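Local coordinates for sortase family protein (Clostridium perfringens, PDB 6IXZ), which is a class C sortase, a cysteine transpeptidase that probably links pilin subunits through an acyl-thioester intermediate, at residues D28-K31 against N32-Y36; K117-T120 against D121-K124; K148-H151 against P152-D156. All blocks are in the same frame, centred on the assembly; numbering follows the deposited sequence.

Interaction 1: D28-K31 against N32-Y36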
# COMPACT_ATOMS: atom_id res chain seq x y z
N ASP A 28 17.65 9.36 -4.32
CA ASP A 28 18.43 8.51 -3.43
C ASP A 28 17.53 7.70 -2.48
O ASP A 28 17.85 6.56 -2.15
CB ASP A 28 19.51 9.32 -2.70
CG ASP A 28 20.81 9.44 -3.53
OD1 ASP A 28 21.52 8.42 -3.72
OD2 ASP A 28 21.08 10.53 -4.08
N LEU A 29 16.37 8.24 -2.15
CA LEU A 29 15.40 7.51 -1.33
C LEU A 29 14.79 6.33 -2.11
O LEU A 29 14.73 5.21 -1.62
CB LEU A 29 14.29 8.44 -0.82
CG LEU A 29 13.22 7.70 -0.01
CD1 LEU A 29 13.84 7.01 1.20
CD2 LEU A 29 12.08 8.62 0.42
N ILE A 30 14.40 6.57 -3.35
CA ILE A 30 13.86 5.52 -4.21
C ILE A 30 14.89 4.40 -4.45
O ILE A 30 14.54 3.20 -4.48
CB ILE A 30 13.44 6.13 -5.56
CG1 ILE A 30 12.30 7.14 -5.35
CG2 ILE A 30 13.06 5.05 -6.57
CD1 ILE A 30 10.93 6.52 -5.16
N LYS A 31 16.16 4.76 -4.57
CA LYS A 31 17.23 3.77 -4.72
C LYS A 31 17.34 2.88 -3.51
O LYS A 31 17.57 1.69 -3.63
CB LYS A 31 18.59 4.43 -4.93
CG LYS A 31 18.91 4.75 -6.38
CD LYS A 31 20.42 4.90 -6.56
CE LYS A 31 20.95 6.16 -5.92
NZ LYS A 31 22.44 6.19 -6.02
N ASN A 32 17.24 3.47 -2.33
CA ASN A 32 17.35 2.71 -1.11
C ASN A 32 16.12 1.82 -0.86
O ASN A 32 16.25 0.66 -0.46
CB ASN A 32 17.61 3.64 0.06
CG ASN A 32 19.01 4.25 0.03
OD1 ASN A 32 19.98 3.56 -0.25
ND2 ASN A 32 19.10 5.52 0.35
N ILE A 33 14.94 2.31 -1.22
CA ILE A 33 13.75 1.48 -1.20
C ILE A 33 13.86 0.34 -2.21
O ILE A 33 13.45 -0.81 -1.95
CB ILE A 33 12.49 2.30 -1.52
CG1 ILE A 33 12.24 3.32 -0.40
CG2 ILE A 33 11.29 1.39 -1.70
CD1 ILE A 33 11.25 4.39 -0.77
N ASN A 34 14.39 0.66 -3.39
CA ASN A 34 14.55 -0.34 -4.42
C ASN A 34 15.48 -1.45 -3.93
O ASN A 34 15.14 -2.63 -4.05
CB ASN A 34 15.03 0.29 -5.74
CG ASN A 34 13.89 0.79 -6.59
OD1 ASN A 34 12.74 0.38 -6.39
ND2 ASN A 34 14.18 1.69 -7.53
N LYS A 35 16.54 -1.08 -3.21
CA LYS A 35 17.50 -2.04 -2.62
C LYS A 35 16.84 -2.91 -1.57
O LYS A 35 17.05 -4.12 -1.52
CB LYS A 35 18.64 -1.30 -1.93
CG LYS A 35 19.99 -1.46 -2.60
CD LYS A 35 21.13 -1.35 -1.59
CE LYS A 35 22.41 -1.96 -2.14
NZ LYS A 35 23.63 -1.33 -1.58
N TYR A 36 16.08 -2.27 -0.70
CA TYR A 36 15.33 -2.98 0.33
C TYR A 36 14.41 -4.05 -0.25
O TYR A 36 14.56 -5.24 0.06
CB TYR A 36 14.50 -1.98 1.13
CG TYR A 36 13.54 -2.65 2.07
CD1 TYR A 36 14.00 -3.33 3.19
CD2 TYR A 36 12.19 -2.79 1.72
CE1 TYR A 36 13.12 -3.99 4.02
CE2 TYR A 36 11.30 -3.45 2.55
CZ TYR A 36 11.77 -4.05 3.70
OH TYR A 36 10.88 -4.70 4.52
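Asn32 packs its side chain back against the preceding turn of the same helix, its backbone N donating to Asp28 O at 3.2 Å. Its amide ND2 lies 3.0 Å from that same Asp28 O, yet the angle is too poor for a hydrogen bond, so the sound bond to this carbonyl across the contact is the one from Asn32 N. A short polar side chain suits this place, because the amide can lie along the helix wall while also touching Tyr52 and Leu53 of a nearby loop. Ile33 comes next and is the buried residue among those that touch. Its N donates to Leu29 O at 2.9 Å in a nearly straight bond (167°), and its CD1 comes to 3.9 Å from Leu29 CG, the two branched chains meeting at a slant. With CG1 beside the backbone N (chi1 -66°), the isoleucine runs its longer branch past Leu29 O and on to the leucine, while its side chain also meets Val98 and Leu136. At Asn34, whose N bonds to Ile30 O at 2.8 Å, the amide lies alongside Ile30 and points the same way, ND2 standing 3.7 Å from Ile30 CG2. Lys35 closes the series by donating its N to Lys31 O at 3.0 Å; its long chain then leads off from the exposed flank, as befits a charged residue. One turn back, Lys31 bends at chi3 and brings NZ to within 3.3 Å of Asp28 OD1, a salt bridge between residues three apart. Chemically, this part of helix 23-41 is amphipathic: four consecutive i to i+4 alpha-helical bonds fix its shape, Leu29 and Ile33 present hydrocarbon along one strip, and the lysine-aspartate pair probably offsets charge on the exposed flank.

Interaction 2: K117-T120 against D121-K124; sequences KLFT and DIDK
Lys117 and Asp121 are tied by a salt bridge, with Lys117 NZ 2.7 Å from Asp121 OD2. The ammonium meets that oxygen on the syn side of the carboxylate, 24° out of its plane. To get there the lysine chain bends at chi3 (54°), curling its end across to the aspartate instead of running on into solvent; Lys124 NZ is 5.6 Å from Lys117 NZ, so the carboxylate probably also eases the nearness of two like charges. A water closes a second link, donating to Leu118 O at 2.9 Å and accepting from Asp121 N. Behind it the backbone takes over: Ile122 N donates to Phe119 O at 3.1 Å, a nearly straight bond (163°) that approaches from well above the carbonyl plane, and a weak bond joins Asp123 N to Thr120 O. Such three-residue spacing is that of a 3-10 turn, which overlaps the end of the type II' beta turn from Lys117 to Thr120 at its last residue. On the inner side the packing is apolar. Ile122 CG2 rests 4.0 Å from Phe119 CB, the branched chain lying obliquely to the ring, and both bulky residues suit a buried floor below the salt bridge. This loop lies between helix 111-114 and strand 130-135. Phe119 and Ile122 press on Leu169 and Thr171 of strand 165-173, Phe119 also reaches Leu107 and Ala109 of strand 103-109, and Ile122 touches Leu182 and Val184 of strand 180-188, so the turn is seated on the sheet near the predicted catalytic Cys172 and His110.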
# COMPACT_ATOMS: atom_id res chain seq x y z
N LYS A 117 -14.83 4.39 6.06
CA LYS A 117 -15.09 3.34 5.08
C LYS A 117 -13.79 2.75 4.55
O LYS A 117 -13.67 1.53 4.34
CB LYS A 117 -15.93 3.86 3.92
CG LYS A 117 -17.42 3.92 4.24
CD LYS A 117 -18.26 4.39 3.07
CE LYS A 117 -18.00 3.59 1.80
NZ LYS A 117 -19.11 3.72 0.82
N LEU A 118 -12.80 3.62 4.35
CA LEU A 118 -11.48 3.23 3.82
C LEU A 118 -11.58 2.31 2.59
O LEU A 118 -11.85 2.80 1.49
CB LEU A 118 -10.59 2.61 4.92
CG LEU A 118 -10.27 3.52 6.12
CD1 LEU A 118 -9.26 2.85 7.06
CD2 LEU A 118 -9.73 4.85 5.69
N PHE A 119 -11.24 1.02 2.73
CA PHE A 119 -11.25 0.11 1.58
C PHE A 119 -12.50 -0.75 1.54
O PHE A 119 -12.52 -1.79 0.84
CB PHE A 119 -10.04 -0.83 1.57
CG PHE A 119 -8.78 -0.23 1.03
CD1 PHE A 119 -8.78 0.97 0.34
CD2 PHE A 119 -7.60 -0.96 1.08
CE1 PHE A 119 -7.60 1.49 -0.17
CE2 PHE A 119 -6.41 -0.44 0.61
CZ PHE A 119 -6.42 0.77 -0.06
N THR A 120 -13.53 -0.37 2.28
CA THR A 120 -14.76 -1.17 2.33
C THR A 120 -15.33 -1.51 0.96
O THR A 120 -15.61 -2.68 0.67
CB THR A 120 -15.84 -0.49 3.20
OG1 THR A 120 -15.41 -0.52 4.58
CG2 THR A 120 -17.20 -1.19 3.06
N ASP A 121 -15.40 -0.52 0.07
CA ASP A 121 -16.02 -0.73 -1.22
C ASP A 121 -15.15 -1.49 -2.25
O ASP A 121 -15.57 -1.65 -3.41
CB ASP A 121 -16.44 0.63 -1.79
CG ASP A 121 -17.66 1.20 -1.07
OD1 ASP A 121 -18.37 0.43 -0.37
OD2 ASP A 121 -17.90 2.40 -1.16
N ILE A 122 -13.96 -1.97 -1.86
CA ILE A 122 -13.18 -2.81 -2.78
C ILE A 122 -13.86 -4.14 -3.01
O ILE A 122 -13.56 -4.81 -3.99
CB ILE A 122 -11.69 -3.04 -2.40
CG1 ILE A 122 -11.55 -3.97 -1.19
CG2 ILE A 122 -11.01 -1.69 -2.21
CD1 ILE A 122 -10.12 -4.32 -0.86
N ASP A 123 -14.93 -4.39 -2.26
CA ASP A 123 -15.75 -5.53 -2.54
C ASP A 123 -16.65 -5.34 -3.78
O ASP A 123 -17.16 -6.33 -4.31
CB ASP A 123 -16.53 -5.94 -1.31
CG ASP A 123 -17.72 -5.08 -1.08
OD1 ASP A 123 -17.72 -3.92 -1.54
OD2 ASP A 123 -18.67 -5.57 -0.45
N LYS A 124 -16.63 -4.15 -4.37
CA LYS A 124 -17.34 -3.92 -5.65
C LYS A 124 -16.41 -3.97 -6.85
O LYS A 124 -16.86 -4.01 -8.00
CB LYS A 124 -18.10 -2.59 -5.62
CG LYS A 124 -18.96 -2.39 -4.37
CD LYS A 124 -19.73 -1.07 -4.41
CE LYS A 124 -20.64 -0.91 -3.19
NZ LYS A 124 -21.30 0.43 -3.12
O HOH W 1 -14.50 2.15 0.57

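Interaction 3: K148-H151 against P152-D156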
# COMPACT_ATOMS: atom_id res chain seq x y z
N LYS A 148 -9.91 -12.53 -3.67
CA LYS A 148 -9.95 -13.70 -2.79
C LYS A 148 -10.27 -13.30 -1.37
O LYS A 148 -9.70 -12.34 -0.86
CB LYS A 148 -8.58 -14.39 -2.78
CG LYS A 148 -8.62 -15.89 -3.05
CD LYS A 148 -8.68 -16.17 -4.54
CE LYS A 148 -8.32 -17.62 -4.87
NZ LYS A 148 -9.40 -18.58 -4.48
N VAL A 149 -11.07 -14.12 -0.69
CA VAL A 149 -11.32 -13.93 0.74
C VAL A 149 -10.59 -15.00 1.52
O VAL A 149 -10.67 -16.17 1.19
CB VAL A 149 -12.81 -14.02 1.10
CG1 VAL A 149 -13.02 -13.82 2.60
CG2 VAL A 149 -13.62 -13.00 0.31
N VAL A 150 -9.96 -14.60 2.61
CA VAL A 150 -8.96 -15.43 3.21
C VAL A 150 -8.95 -15.22 4.71
O VAL A 150 -9.41 -14.19 5.21
CB VAL A 150 -7.62 -15.09 2.56
CG1 VAL A 150 -6.50 -15.01 3.58
CG2 VAL A 150 -7.33 -16.04 1.43
N HIS A 151 -8.47 -16.20 5.46
CA HIS A 151 -8.50 -16.08 6.90
C HIS A 151 -7.33 -15.25 7.42
O HIS A 151 -6.31 -15.14 6.74
CB HIS A 151 -8.59 -17.47 7.54
CG HIS A 151 -9.90 -18.16 7.29
ND1 HIS A 151 -10.60 -18.02 6.11
CD2 HIS A 151 -10.66 -18.95 8.08
CE1 HIS A 151 -11.73 -18.71 6.18
NE2 HIS A 151 -11.79 -19.27 7.37
N PRO A 152 -7.48 -14.62 8.59
CA PRO A 152 -6.56 -13.55 8.99
C PRO A 152 -5.08 -13.96 9.18
O PRO A 152 -4.21 -13.08 9.21
CB PRO A 152 -7.16 -13.03 10.30
CG PRO A 152 -8.62 -13.41 10.25
CD PRO A 152 -8.68 -14.69 9.46
N ASP A 153 -4.78 -15.26 9.26
CA ASP A 153 -3.39 -15.71 9.33
C ASP A 153 -2.95 -16.48 8.09
O ASP A 153 -1.79 -16.89 8.00
CB ASP A 153 -3.15 -16.58 10.57
CG ASP A 153 -3.30 -15.82 11.87
OD1 ASP A 153 -2.70 -14.73 12.03
OD2 ASP A 153 -4.01 -16.32 12.76
N GLU A 154 -3.85 -16.68 7.13
CA GLU A 154 -3.46 -17.14 5.79
C GLU A 154 -2.67 -16.06 5.05
O GLU A 154 -3.09 -14.90 4.99
CB GLU A 154 -4.69 -17.47 4.96
CG GLU A 154 -5.38 -18.78 5.26
CD GLU A 154 -6.55 -19.01 4.33
OE1 GLU A 154 -6.31 -19.33 3.15
OE2 GLU A 154 -7.70 -18.71 4.73
N ILE A 155 -1.63 -16.49 4.35
CA ILE A 155 -0.52 -15.61 4.02
C ILE A 155 0.02 -15.85 2.60
O ILE A 155 0.75 -15.03 2.05
CB ILE A 155 0.59 -15.78 5.08
CG1 ILE A 155 1.51 -14.56 5.11
CG2 ILE A 155 1.37 -17.07 4.86
CD1 ILE A 155 1.98 -14.21 6.51
N ASP A 156 -0.39 -16.94 1.98
CA ASP A 156 0.25 -17.38 0.75
C ASP A 156 0.08 -16.38 -0.39
O ASP A 156 0.96 -16.24 -1.23
CB ASP A 156 -0.28 -18.75 0.32
CG ASP A 156 0.28 -19.89 1.17
OD1 ASP A 156 1.26 -19.67 1.92
OD2 ASP A 156 -0.27 -21.00 1.07
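His151 N donates to Glu154 OE2 at 2.7 Å, a short bond with an N-H...O angle of 161° in which the donor stands above the carboxylate plane. Glu154 folds back over the turn to make it: CG sits beside the glutamate's own backbone N (chi1 -77°), and the chain then runs extended, so that the carboxylate comes down beside the amide at the mouth of the turn. A second bond runs the other way, from Glu154 N to His151 O at 2.9 Å, and closes a type I beta turn from His151 to Glu154. His151 is therefore held through both its N and its O by one partner, side chain to one and backbone to the other. Pro152 fits the second place of the turn because its ring already fixes phi near the value a type I turn needs, while Asp153 takes the third place. The imidazole lies alongside the glutamate and points the same way, with ring and carboxylate planes 52° apart; His151 ND1 comes to 3.3 Å from Glu154 OE2, but the angle is too poor for a hydrogen bond. Val150 CG1 lies 3.4 Å from Glu154 CB, a close carbon-carbon contact, while the acid end of the glutamate serves the backbone. The side chain of Pro152 is about 7 Å from that of the predicted nucleophile Cys172, so the turn opens a loop that probably borders the active site. It follows the end of strand 138-150, which pairs with strand 180-188 through backbone hydrogen bonds of Lys148 with Leu183 and Val150 with Arg181. Val149 and His151 touch Glu180 at the start of that neighbour, and beyond Glu154 the chain continues toward strand 165-173.

In the fold
The three contacts follow one another along the chain, none enclosing another. Interaction 1 lies on helix 23-41, outside the sheet strands, and its centre is about 31 Å from that of interaction 2, on the opposite side of the chain's centre, and about 29 Å from that of interaction 3. Interactions 2 and 3 share the sortase domain, with centres about 17 Å apart and nearest atoms about 8 Å apart. Interaction 2 lies in the loop before strand 130-135, and interaction 3 runs from the end of strand 138-150 into the loop after it. Both probably border the active site around the predicted catalytic Cys172, whereas interaction 1 belongs to the remote helical flank.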